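Local coordinates for protein OsmC family peroxiredoxin (Aquifex aeolicus, PDB 2E8E) that probably reduces organic hydroperoxides with a pair of redox-active cysteines, at the interface of chains A and B. Sequence-based numbering; all coordinates share one arbitrary frame. Chains: chain A/B, Hypothetical protein Aq_1549.

Contact 1: the interface of chains A and B. Residues chain A 36, 39-40, 68; chain B 4-6, 8.
B:Val6 pairs with A:Leu68 as an antiparallel beta bridge, and the two backbones trade a reciprocal pair of hydrogen bonds. The amide N of A:Leu68 gives to the carbonyl O of B:Val6, and B:Val6 N answers to A:Leu68 O, both at 3.1 Å. Strand 3-12 of one subunit is thereby added to strand 63-72 of the other, a worked example of a sheet extended by a partner's strand, probably how the subunits associate. The side chain of B:Val6 turns from this sheet towards helix 34-56 of chain A and works as a two-pronged wedge. From CB, B:Val6 CG1 reaches the start of the helix, 3.7 Å from the carbonyl O of A:Glu36 and against its CB. With CG1 anti to the carbonyl carbon (chi1 -63°), CG2 falls between the backbone N and that carbon: B:Val6 CG2 packs tightly on A:Leu39 CB at 3.5 Å while also touching CB and CD1 of A:Leu68. One methyl thus bridges strand and helix. The aliphatic part of B:Lys4 crosses A:Glu36 at about a right angle, CD against CG, and its terminal amino group NZ lies near the carboxylate without touching it; the opposite charges probably still attract. Water joins the two groups instead: water 2 lies 2.7 Å from both A:Glu36 OE2 and B:Lys4 NZ. A:Glu36 OE2 also holds water 1 at 2.7 Å, which meets the backbone N of B:Glu5.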
loop_
_atom_site.group_PDB
_atom_site.type_symbol
_atom_site.label_atom_id
_atom_site.label_comp_id
_atom_site.label_asym_id
_atom_site.label_seq_id
_atom_site.Cartn_x
_atom_site.Cartn_y
_atom_site.Cartn_z
ATOM N N GLU A 36 6.312 3.432 -2.425
ATOM C CA GLU A 36 5.788 4.749 -2.079
ATOM C C GLU A 36 4.284 4.577 -1.876
ATOM O O GLU A 36 3.691 5.206 -0.993
ATOM C CB GLU A 36 6.063 5.778 -3.185
ATOM C CG GLU A 36 7.495 6.286 -3.188
ATOM C CD GLU A 36 7.754 7.355 -4.235
ATOM O OE1 GLU A 36 6.811 7.739 -4.963
ATOM O OE2 GLU A 36 8.912 7.810 -4.329
ATOM N N LEU A 39 3.391 3.552 1.569
ATOM C CA LEU A 39 3.359 4.672 2.508
ATOM C C LEU A 39 2.059 5.454 2.327
ATOM O O LEU A 39 1.475 5.941 3.299
ATOM C CB LEU A 39 4.567 5.593 2.305
ATOM C CG LEU A 39 5.934 5.004 2.667
ATOM C CD1 LEU A 39 7.007 6.040 2.386
ATOM C CD2 LEU A 39 5.970 4.602 4.145
ATOM N N VAL A 40 1.598 5.582 1.088
ATOM C CA VAL A 40 0.344 6.290 0.851
ATOM C C VAL A 40 -0.809 5.517 1.496
ATOM O O VAL A 40 -1.707 6.115 2.097
ATOM C CB VAL A 40 0.058 6.470 -0.669
ATOM C CG1 VAL A 40 -1.364 6.987 -0.880
ATOM C CG2 VAL A 40 1.056 7.447 -1.271
ATOM N N LEU A 68 5.228 11.005 5.617
ATOM C CA LEU A 68 5.789 9.694 5.895
ATOM C C LEU A 68 7.151 9.537 5.248
ATOM O O LEU A 68 7.348 9.895 4.090
ATOM C CB LEU A 68 4.858 8.586 5.399
ATOM C CG LEU A 68 3.473 8.544 6.047
ATOM C CD1 LEU A 68 2.470 9.298 5.173
ATOM C CD2 LEU A 68 3.043 7.100 6.224
ATOM N N LYS B 4 12.366 6.698 1.092
ATOM C CA LYS B 4 11.172 6.985 0.304
ATOM C C LYS B 4 10.366 7.963 1.147
ATOM O O LYS B 4 10.288 7.815 2.369
ATOM C CB LYS B 4 10.322 5.729 0.081
ATOM C CG LYS B 4 10.952 4.634 -0.764
ATOM C CD LYS B 4 11.161 5.067 -2.203
ATOM C CE LYS B 4 11.453 3.859 -3.082
ATOM N NZ LYS B 4 11.967 4.244 -4.420
ATOM N N GLU B 5 9.768 8.954 0.498
ATOM C CA GLU B 5 8.963 9.943 1.195
ATOM C C GLU B 5 7.685 10.265 0.436
ATOM O O GLU B 5 7.671 10.330 -0.789
ATOM C CB GLU B 5 9.758 11.241 1.395
ATOM C CG GLU B 5 10.811 11.186 2.485
ATOM C CD GLU B 5 11.604 12.479 2.590
ATOM O OE1 GLU B 5 10.994 13.562 2.470
ATOM O OE2 GLU B 5 12.833 12.411 2.801
ATOM N N VAL B 6 6.598 10.438 1.171
ATOM C CA VAL B 6 5.335 10.810 0.558
ATOM C C VAL B 6 4.698 11.826 1.489
ATOM O O VAL B 6 4.998 11.852 2.681
ATOM C CB VAL B 6 4.386 9.602 0.355
ATOM C CG1 VAL B 6 5.023 8.596 -0.610
ATOM C CG2 VAL B 6 4.058 8.957 1.684
ATOM N N LEU B 8 0.869 13.765 2.402
ATOM C CA LEU B 8 -0.572 13.796 2.213
ATOM C C LEU B 8 -1.182 15.075 2.754
ATOM O O LEU B 8 -0.710 15.634 3.743
ATOM C CB LEU B 8 -1.235 12.609 2.915
ATOM C CG LEU B 8 -1.177 11.242 2.228
ATOM C CD1 LEU B 8 0.268 10.810 2.029
ATOM C CD2 LEU B 8 -1.932 10.231 3.071
HETATM O O HOH W 1 10.401 8.897 -2.390
HETATM O O HOH W 2 10.321 5.986 -5.679
#

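Contact 2: the interface of chains A and B. Residues chain A 34-35, 38, 72, 79; chain B 41, 111-112, 115.
The hydroxyl OG of B:Ser111, at the start of helix 111-116, accepts a hydrogen bond from A:Arg72 NH2 at 3.0 Å. It lies close to the guanidinium plane, but the bond is bent, with 139° at the hydrogen. A:Met35 of the arginine's own chain places its CG 3.9 Å above that plane, over the centre of the guanidinium, and probably helps to fix how the group is turned. An alanine in place of A:Arg72 would remove this donor and is likely to leave B:Ser111 OG without its mate across the interface and A:Met35 without the flat group it lies against. Two bends (chi2 -72°, chi3 -91°) bring A:Met35 SD to 3.6 Å from B:Val112 CG2, while SD and CE also touch B:Ser111 CB; the methionine and valine run past each other in opposite directions. One helical turn further on, B:Met115 sets its CG against both CB and CG2 of A:Ile79, with CB at 3.6 Å. Its sulfur also meets CD2 of A:Leu38, so the methionine spans the loop and the helix of chain A. Where the two long helices approach, B:Ser41 CB lies 3.7 Å from the carbonyl O of A:Pro34.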
loop_
_atom_site.group_PDB
_atom_site.type_symbol
_atom_site.label_atom_id
_atom_site.label_comp_id
_atom_site.label_asym_id
_atom_site.label_seq_id
_atom_site.Cartn_x
_atom_site.Cartn_y
_atom_site.Cartn_z
ATOM N N PRO A 34 5.677 1.190 -6.111
ATOM C CA PRO A 34 4.983 0.327 -5.142
ATOM C C PRO A 34 5.256 0.613 -3.664
ATOM O O PRO A 34 4.330 0.634 -2.853
ATOM C CB PRO A 34 5.419 -1.075 -5.557
ATOM C CG PRO A 34 5.566 -0.934 -7.054
ATOM C CD PRO A 34 6.312 0.383 -7.168
ATOM N N MET A 35 6.515 0.823 -3.306
ATOM C CA MET A 35 6.842 1.099 -1.916
ATOM C C MET A 35 6.368 2.488 -1.489
ATOM O O MET A 35 6.051 2.704 -0.318
ATOM C CB MET A 35 8.337 0.903 -1.674
ATOM C CG MET A 35 8.697 -0.579 -1.445
ATOM S SD MET A 35 8.167 -1.262 0.171
ATOM C CE MET A 35 9.652 -0.907 1.106
ATOM N N LEU A 38 2.833 2.039 -0.659
ATOM C CA LEU A 38 2.586 1.441 0.651
ATOM C C LEU A 38 2.497 2.572 1.677
ATOM O O LEU A 38 1.631 2.560 2.556
ATOM C CB LEU A 38 3.710 0.466 1.040
ATOM C CG LEU A 38 3.648 -0.032 2.495
ATOM C CD1 LEU A 38 2.317 -0.745 2.734
ATOM C CD2 LEU A 38 4.809 -0.975 2.782
ATOM N N ARG A 72 14.788 2.052 3.894
ATOM C CA ARG A 72 14.860 0.645 3.517
ATOM C C ARG A 72 16.167 -0.076 3.802
ATOM O O ARG A 72 17.245 0.517 3.756
ATOM C CB ARG A 72 14.558 0.501 2.023
ATOM C CG ARG A 72 13.278 1.184 1.586
ATOM C CD ARG A 72 13.106 1.108 0.082
ATOM N NE ARG A 72 12.899 -0.257 -0.386
ATOM C CZ ARG A 72 12.638 -0.570 -1.650
ATOM N NH1 ARG A 72 12.564 0.387 -2.565
ATOM N NH2 ARG A 72 12.411 -1.828 -1.991
ATOM N N ILE A 79 12.767 -4.185 2.769
ATOM C CA ILE A 79 11.646 -3.658 3.535
ATOM C C ILE A 79 12.049 -2.370 4.246
ATOM O O ILE A 79 13.231 -2.040 4.334
ATOM C CB ILE A 79 11.205 -4.658 4.625
ATOM C CG1 ILE A 79 12.368 -4.910 5.592
ATOM C CG2 ILE A 79 10.741 -5.966 3.990
ATOM C CD1 ILE A 79 12.020 -5.795 6.768
ATOM N N SER B 41 -0.278 -2.165 -3.913
ATOM C CA SER B 41 1.150 -2.047 -3.611
ATOM C C SER B 41 1.811 -3.421 -3.624
ATOM O O SER B 41 2.896 -3.603 -4.181
ATOM C CB SER B 41 1.351 -1.389 -2.240
ATOM O OG SER B 41 0.757 -0.103 -2.223
ATOM N N SER B 111 9.444 -6.464 -1.444
ATOM C CA SER B 111 9.544 -5.709 -0.200
ATOM C C SER B 111 8.206 -5.483 0.500
ATOM O O SER B 111 8.099 -5.677 1.712
ATOM C CB SER B 111 10.214 -4.353 -0.459
ATOM O OG SER B 111 11.544 -4.521 -0.924
ATOM N N VAL B 112 7.193 -5.069 -0.254
ATOM C CA VAL B 112 5.879 -4.813 0.332
ATOM C C VAL B 112 5.300 -6.079 0.963
ATOM O O VAL B 112 4.858 -6.068 2.112
ATOM C CB VAL B 112 4.881 -4.273 -0.729
ATOM C CG1 VAL B 112 3.506 -4.065 -0.096
ATOM C CG2 VAL B 112 5.401 -2.960 -1.322
ATOM N N MET B 115 6.733 -7.262 4.314
ATOM C CA MET B 115 6.320 -6.500 5.487
ATOM C C MET B 115 4.990 -6.914 6.107
ATOM O O MET B 115 4.790 -6.741 7.309
ATOM C CB MET B 115 6.289 -5.004 5.159
ATOM C CG MET B 115 7.678 -4.401 4.965
ATOM S SD MET B 115 7.685 -2.599 4.858
ATOM C CE MET B 115 7.461 -2.179 6.535
#

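Contact 3: the interface of chains A and B. Residues chain A 47-48, 51, 61, 64; chain B 10, 13-14, 16.
The turn that joins strands 3-12 and 15-19 of chain B, a beta hairpin, packs against the C-terminal half of helix 34-56 of chain A, where A:Tyr51 serves as its platform. With CG anti to the backbone N (chi1 180°), the tyrosine ring points out from the helix and presents one face to the turn. The amide N of B:Ala14 lies 3.4 Å above that face, over its centre, and B:Ala14 CB rests at 3.5 Å from A:Tyr51 CD2. The CG of B:Glu13 touches CE2 and OH of the same ring, a contact made by the methylene of the acid, whose carboxylate plane stands nearly perpendicular to the ring. On the same side of the ring, towards its other rim, B:Leu10 CD1 and CD2 rest against A:Tyr51 CD1 and CE1. The leucine backbone is fixed too: B:Leu10 N donates to A:Ile64 O at 3.1 Å. The returning strand brings in B:Phe16, whose ring takes B:Leu10 CD1 against one face and has A:Ile64 O at its edge. B:Phe16 CE1 meets A:Ile64 CG2 at 3.8 Å, the two side chains crossing at a slant. The far end of the ring presses on the helix backbone at A:Gly47, where no side chain intervenes: B:Phe16 CZ lies 3.5 Å from A:Gly47 CA, and CE2 comes to 3.4 Å from the carbonyl C of A:Gly47.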
loop_
_atom_site.group_PDB
_atom_site.type_symbol
_atom_site.label_atom_id
_atom_site.label_comp_id
_atom_site.label_asym_id
_atom_site.label_seq_id
_atom_site.Cartn_x
_atom_site.Cartn_y
_atom_site.Cartn_z
ATOM N N GLY A 47 -5.015 8.514 8.219
ATOM C CA GLY A 47 -5.592 9.841 8.068
ATOM C C GLY A 47 -7.107 9.830 8.151
ATOM O O GLY A 47 -7.717 10.757 8.685
ATOM N N VAL A 48 -7.721 8.786 7.607
ATOM C CA VAL A 48 -9.171 8.658 7.651
ATOM C C VAL A 48 -9.612 8.557 9.116
ATOM O O VAL A 48 -10.597 9.178 9.519
ATOM C CB VAL A 48 -9.637 7.407 6.870
ATOM C CG1 VAL A 48 -11.117 7.142 7.118
ATOM C CG2 VAL A 48 -9.388 7.615 5.380
ATOM N N TYR A 51 -9.127 11.976 10.872
ATOM C CA TYR A 51 -10.150 12.925 10.448
ATOM C C TYR A 51 -11.446 12.694 11.219
ATOM O O TYR A 51 -12.007 13.624 11.807
ATOM C CB TYR A 51 -10.427 12.784 8.951
ATOM C CG TYR A 51 -11.481 13.740 8.443
ATOM C CD1 TYR A 51 -11.139 15.018 8.003
ATOM C CD2 TYR A 51 -12.827 13.372 8.423
ATOM C CE1 TYR A 51 -12.119 15.910 7.551
ATOM C CE2 TYR A 51 -13.811 14.252 7.976
ATOM C CZ TYR A 51 -13.451 15.517 7.541
ATOM O OH TYR A 51 -14.429 16.384 7.099
ATOM N N VAL A 61 -11.171 21.503 11.946
ATOM C CA VAL A 61 -10.048 21.209 11.071
ATOM C C VAL A 61 -10.074 21.947 9.741
ATOM O O VAL A 61 -11.035 21.848 8.979
ATOM C CB VAL A 61 -9.968 19.698 10.777
ATOM C CG1 VAL A 61 -8.813 19.412 9.827
ATOM C CG2 VAL A 61 -9.801 18.928 12.075
ATOM N N ILE A 64 -5.240 18.731 7.288
ATOM C CA ILE A 64 -4.510 17.677 7.978
ATOM C C ILE A 64 -3.423 17.277 6.998
ATOM O O ILE A 64 -3.714 16.913 5.859
ATOM C CB ILE A 64 -5.398 16.444 8.275
ATOM C CG1 ILE A 64 -6.491 16.813 9.279
ATOM C CG2 ILE A 64 -4.537 15.298 8.818
ATOM C CD1 ILE A 64 -7.480 15.699 9.560
ATOM N N LEU B 10 -5.278 16.924 3.183
ATOM C CA LEU B 10 -6.712 16.740 3.065
ATOM C C LEU B 10 -7.193 17.341 1.739
ATOM O O LEU B 10 -6.805 18.454 1.376
ATOM C CB LEU B 10 -7.402 17.411 4.255
ATOM C CG LEU B 10 -8.802 16.973 4.674
ATOM C CD1 LEU B 10 -8.809 15.488 5.031
ATOM C CD2 LEU B 10 -9.236 17.816 5.872
ATOM N N GLU B 13 -13.704 15.382 2.342
ATOM C CA GLU B 13 -14.030 14.727 3.607
ATOM C C GLU B 13 -13.282 13.409 3.774
ATOM O O GLU B 13 -13.475 12.474 2.995
ATOM C CB GLU B 13 -15.540 14.475 3.710
ATOM C CG GLU B 13 -15.963 13.693 4.952
ATOM C CD GLU B 13 -17.471 13.564 5.082
ATOM O OE1 GLU B 13 -18.115 13.088 4.123
ATOM O OE2 GLU B 13 -18.013 13.938 6.145
ATOM N N ALA B 14 -12.429 13.351 4.793
ATOM C CA ALA B 14 -11.644 12.159 5.104
ATOM C C ALA B 14 -10.939 11.586 3.880
ATOM O O ALA B 14 -10.843 10.371 3.725
ATOM C CB ALA B 14 -12.539 11.094 5.730
ATOM N N PHE B 16 -7.426 12.296 1.128
ATOM C CA PHE B 16 -6.147 12.985 1.011
ATOM C C PHE B 16 -5.509 12.975 -0.361
ATOM O O PHE B 16 -5.501 11.947 -1.035
ATOM C CB PHE B 16 -5.142 12.354 1.978
ATOM C CG PHE B 16 -5.565 12.416 3.410
ATOM C CD1 PHE B 16 -5.111 13.438 4.235
ATOM C CD2 PHE B 16 -6.458 11.484 3.921
ATOM C CE1 PHE B 16 -5.545 13.533 5.556
ATOM C CE2 PHE B 16 -6.902 11.569 5.241
ATOM C CZ PHE B 16 -6.441 12.600 6.058
#

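Helix 34-56 of chain A runs through every contact, with strand 63-72 beside it. The C-alpha centres of contacts 1 and 2 are about 11 Å apart, those of contacts 1 and 3 about 16 Å, and those of contacts 2 and 3 about 23 Å, so contact 1 is near both others. It shares strand 3-12 of chain B with contact 3, whereas contact 2 draws on helices 34-56 and 111-116. Two-fold symmetry repeats each contact with the chains exchanged. Such intertwining suggests a stable dimer, as is usual in the OsmC family. A:Cys45 lies in helix 34-56 and A:Cys110 just before helix 111-116, elements the contacts use.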